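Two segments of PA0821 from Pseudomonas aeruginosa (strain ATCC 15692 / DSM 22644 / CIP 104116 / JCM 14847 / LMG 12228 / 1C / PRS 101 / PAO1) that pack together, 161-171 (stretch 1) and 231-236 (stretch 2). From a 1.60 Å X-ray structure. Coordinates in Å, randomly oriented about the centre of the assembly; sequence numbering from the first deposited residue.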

# COMPACT_ATOMS: atom_id res chain seq x y z
N ASP B 161 12.28 21.13 20.11
CA ASP B 161 11.89 22.38 19.47
C ASP B 161 10.44 22.35 18.96
O ASP B 161 9.66 23.26 19.26
CB ASP B 161 12.84 22.71 18.32
CG ASP B 161 14.16 23.29 18.79
OD1 ASP B 161 14.43 23.26 20.01
OD2 ASP B 161 14.92 23.78 17.93
N PHE B 162 10.09 21.34 18.17
CA PHE B 162 8.71 21.25 17.68
C PHE B 162 7.74 21.12 18.85
O PHE B 162 6.69 21.77 18.88
CB PHE B 162 8.56 20.07 16.72
CG PHE B 162 7.15 19.83 16.27
CD1 PHE B 162 6.28 19.09 17.05
CD2 PHE B 162 6.68 20.36 15.08
CE1 PHE B 162 4.98 18.88 16.67
CE2 PHE B 162 5.38 20.14 14.68
CZ PHE B 162 4.52 19.41 15.47
N LEU B 163 8.08 20.27 19.82
CA LEU B 163 7.22 20.10 20.98
C LEU B 163 6.98 21.43 21.69
O LEU B 163 5.84 21.76 22.04
CB LEU B 163 7.87 19.08 21.93
CG LEU B 163 7.25 18.87 23.30
CD1 LEU B 163 5.82 18.40 23.16
CD2 LEU B 163 8.09 17.85 24.07
N GLN B 164 8.03 22.23 21.88
CA GLN B 164 7.87 23.55 22.49
C GLN B 164 6.95 24.44 21.67
O GLN B 164 6.12 25.16 22.24
CB GLN B 164 9.24 24.21 22.66
CG GLN B 164 9.19 25.50 23.47
CD GLN B 164 8.93 25.24 24.94
OE1 GLN B 164 9.75 24.63 25.63
NE2 GLN B 164 7.78 25.69 25.43
N LEU B 165 7.07 24.40 20.35
CA LEU B 165 6.18 25.19 19.50
C LEU B 165 4.73 24.76 19.69
O LEU B 165 3.83 25.59 19.82
CB LEU B 165 6.57 25.07 18.03
CG LEU B 165 7.91 25.62 17.56
CD1 LEU B 165 8.09 25.34 16.07
CD2 LEU B 165 8.02 27.12 17.85
N PHE B 166 4.48 23.44 19.69
CA PHE B 166 3.11 22.95 19.78
C PHE B 166 2.46 23.40 21.08
O PHE B 166 1.30 23.86 21.08
CB PHE B 166 3.08 21.42 19.64
CG PHE B 166 1.71 20.86 19.40
CD1 PHE B 166 1.19 20.84 18.12
CD2 PHE B 166 0.95 20.36 20.45
CE1 PHE B 166 -0.08 20.33 17.89
CE2 PHE B 166 -0.31 19.85 20.22
CZ PHE B 166 -0.82 19.83 18.94
N ILE B 167 3.18 23.31 22.19
CA ILE B 167 2.64 23.77 23.47
C ILE B 167 2.48 25.28 23.48
O ILE B 167 1.45 25.80 23.93
CB ILE B 167 3.54 23.29 24.62
CG1 ILE B 167 3.75 21.78 24.58
CG2 ILE B 167 2.96 23.74 25.96
CD1 ILE B 167 2.47 20.98 24.48
N ASP B 168 3.48 26.02 23.00
CA ASP B 168 3.39 27.48 22.97
C ASP B 168 2.21 27.93 22.13
O ASP B 168 1.49 28.87 22.51
CB ASP B 168 4.68 28.09 22.42
CG ASP B 168 5.82 28.07 23.44
OD1 ASP B 168 5.59 27.64 24.58
OD2 ASP B 168 6.95 28.48 23.09
N PHE B 169 1.98 27.28 20.98
CA PHE B 169 0.88 27.68 20.12
C PHE B 169 -0.46 27.35 20.76
O PHE B 169 -1.42 28.13 20.68
CB PHE B 169 0.96 26.99 18.75
CG PHE B 169 2.17 27.35 17.92
CD1 PHE B 169 3.12 28.25 18.35
CD2 PHE B 169 2.33 26.77 16.66
CE1 PHE B 169 4.22 28.56 17.58
CE2 PHE B 169 3.43 27.07 15.87
CZ PHE B 169 4.37 27.97 16.32
N ALA B 170 -0.56 26.17 21.39
CA ALA B 170 -1.79 25.80 22.08
C ALA B 170 -2.12 26.82 23.16
O ALA B 170 -3.28 27.21 23.34
CB ALA B 170 -1.65 24.41 22.68
N ARG B 171 -1.09 27.25 23.89
CA ARG B 171 -1.28 28.20 24.98
C ARG B 171 -1.88 29.52 24.48
O ARG B 171 -2.74 30.10 25.15
CB ARG B 171 0.07 28.42 25.66
CG ARG B 171 0.03 29.16 26.97
CD ARG B 171 1.09 28.57 27.89
NE ARG B 171 2.36 28.32 27.20
CZ ARG B 171 3.25 27.42 27.60
NH1 ARG B 171 3.01 26.68 28.68
NH2 ARG B 171 4.38 27.25 26.93
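Stretch 2 (231-236) SWLTLL

Packing of the segment 231-236 against the helix 161-171 of PA0821. Stretch 2 opens with Ser231 and Trp232 in loop or turn conformation, Trp232 having helix-like backbone angles (phi/psi -56/-46°), and from Leu233 to Leu236 it is an extended strand, with phi between -131° and -110° and psi between 127° and 137°. The strand runs almost parallel to the helix, their N-to-C directions differing by 7° and their axes approaching to 10.8 Å. In the register, the CA atoms of Leu163 and Leu233 lie 8.4 Å apart, and farther along those of Ala170 and Leu235 lie 8.1 Å apart. Between these two pairs the helix takes seven steps and the strand two, in keeping with the smaller rise per residue of a helix.

The alternation of the strand decides which side chains meet the helix. Leu233 and Leu235 point their CA-to-CB bonds toward it, whereas that of Thr234, between them, points away. On the helix, Phe162, Phe166 and Ala170 recur every four residues and point toward the strand; Leu163 points sideways and still makes contact. No hydrogen bond crosses between the stretches, and the contact, 334 Å² summed over both sides, is made by apolar side chains.

Leu233 is the centre of the packing and has the largest covered area. Its chi1 m, chi2 t rotamer brings CD1 within reach of three helix residues: Leu233 CD1 lies 3.6 Å from Phe166 CD2, 3.9 Å from Leu163 CD1 and 4.1 Å from Phe162 CE1. The two phenylalanines receive it differently. Both have chi1 t, but Leu233 CD1 meets the Phe162 ring at its edge, near the ring plane, while Leu233 CB lies over one face of the Phe166 ring. Leu163, with chi1 t and chi2 p, brings its own CD1 to this methyl group.

At the start of the segment, Trp232 directs its CA-to-CB bond sideways, yet with chi1 t and chi2 49° the end of its indole comes nearer the helix. The six-membered ring makes the contacts: Trp232 CZ3 is 4.3 Å from Phe162 CD1, and Trp232 CH2 is 4.3 Å from Leu163 CB. Phe162 CD1 lies at the edge of the indole, near its plane, so the two aromatic groups do not stack face to face. The indole NE1 is hydrogen-bonded elsewhere in the structure.

Farther along, Leu235 adopts chi1 t and chi2 151°, and its CD1 reaches Ala170 CB at 3.5 Å. The alanine side chain is a single methyl group, and here the leucine methyl packs directly on it. Leu235 CB also lies 4.4 Å from Phe166 CE2, so the Phe166 ring touches both inward-pointing leucines.

The side-chain hydrogen bonds within each stretch lie outside this apolar contact. Asp168 OD1 accepts from Gln164 NE2 at 3.1 Å and forms a salt bridge with Arg171 NH2 at 2.7 Å; in stretch 2, Ser231 N donates to Thr234 OG1 at 3.2 Å.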

# COMPACT_ATOMS: atom_id res chain seq x y z
N SER B 231 -2.32 11.09 18.17
CA SER B 231 -1.02 10.90 17.53
C SER B 231 0.03 11.08 18.61
O SER B 231 -0.26 10.90 19.80
CB SER B 231 -0.84 11.85 16.34
OG SER B 231 0.25 11.41 15.54
N TRP B 232 1.26 11.42 18.21
CA TRP B 232 2.31 11.64 19.20
C TRP B 232 1.90 12.70 20.21
O TRP B 232 2.08 12.52 21.42
CB TRP B 232 3.62 12.03 18.51
CG TRP B 232 4.76 12.22 19.47
CD1 TRP B 232 5.13 11.37 20.48
CD2 TRP B 232 5.66 13.33 19.53
NE1 TRP B 232 6.21 11.89 21.16
CE2 TRP B 232 6.56 13.09 20.60
CE3 TRP B 232 5.81 14.50 18.78
CZ2 TRP B 232 7.59 13.97 20.93
CZ3 TRP B 232 6.82 15.38 19.12
CH2 TRP B 232 7.70 15.12 20.18
N LEU B 233 1.35 13.81 19.73
CA LEU B 233 0.74 14.80 20.59
C LEU B 233 -0.75 14.84 20.29
O LEU B 233 -1.15 14.77 19.13
CB LEU B 233 1.37 16.18 20.38
CG LEU B 233 2.90 16.25 20.38
CD1 LEU B 233 3.37 17.69 20.25
CD2 LEU B 233 3.47 15.62 21.65
N THR B 234 -1.56 14.92 21.34
CA THR B 234 -3.01 14.99 21.22
C THR B 234 -3.50 16.13 22.10
O THR B 234 -3.16 16.17 23.28
CB THR B 234 -3.66 13.67 21.63
OG1 THR B 234 -3.05 12.60 20.90
CG2 THR B 234 -5.15 13.70 21.30
N LEU B 235 -4.28 17.05 21.53
CA LEU B 235 -4.77 18.22 22.26
C LEU B 235 -6.27 18.08 22.50
O LEU B 235 -7.04 17.89 21.55
CB LEU B 235 -4.46 19.51 21.50
CG LEU B 235 -4.83 20.82 22.23
CD1 LEU B 235 -3.91 21.92 21.80
CD2 LEU B 235 -6.27 21.23 21.94
N LEU B 236 -6.68 18.23 23.76
CA LEU B 236 -8.09 18.25 24.14
C LEU B 236 -8.37 19.56 24.85
O LEU B 236 -7.67 19.90 25.81
CB LEU B 236 -8.44 17.10 25.07
CG LEU B 236 -8.02 15.68 24.68
CD1 LEU B 236 -8.43 14.72 25.78
CD2 LEU B 236 -8.63 15.27 23.35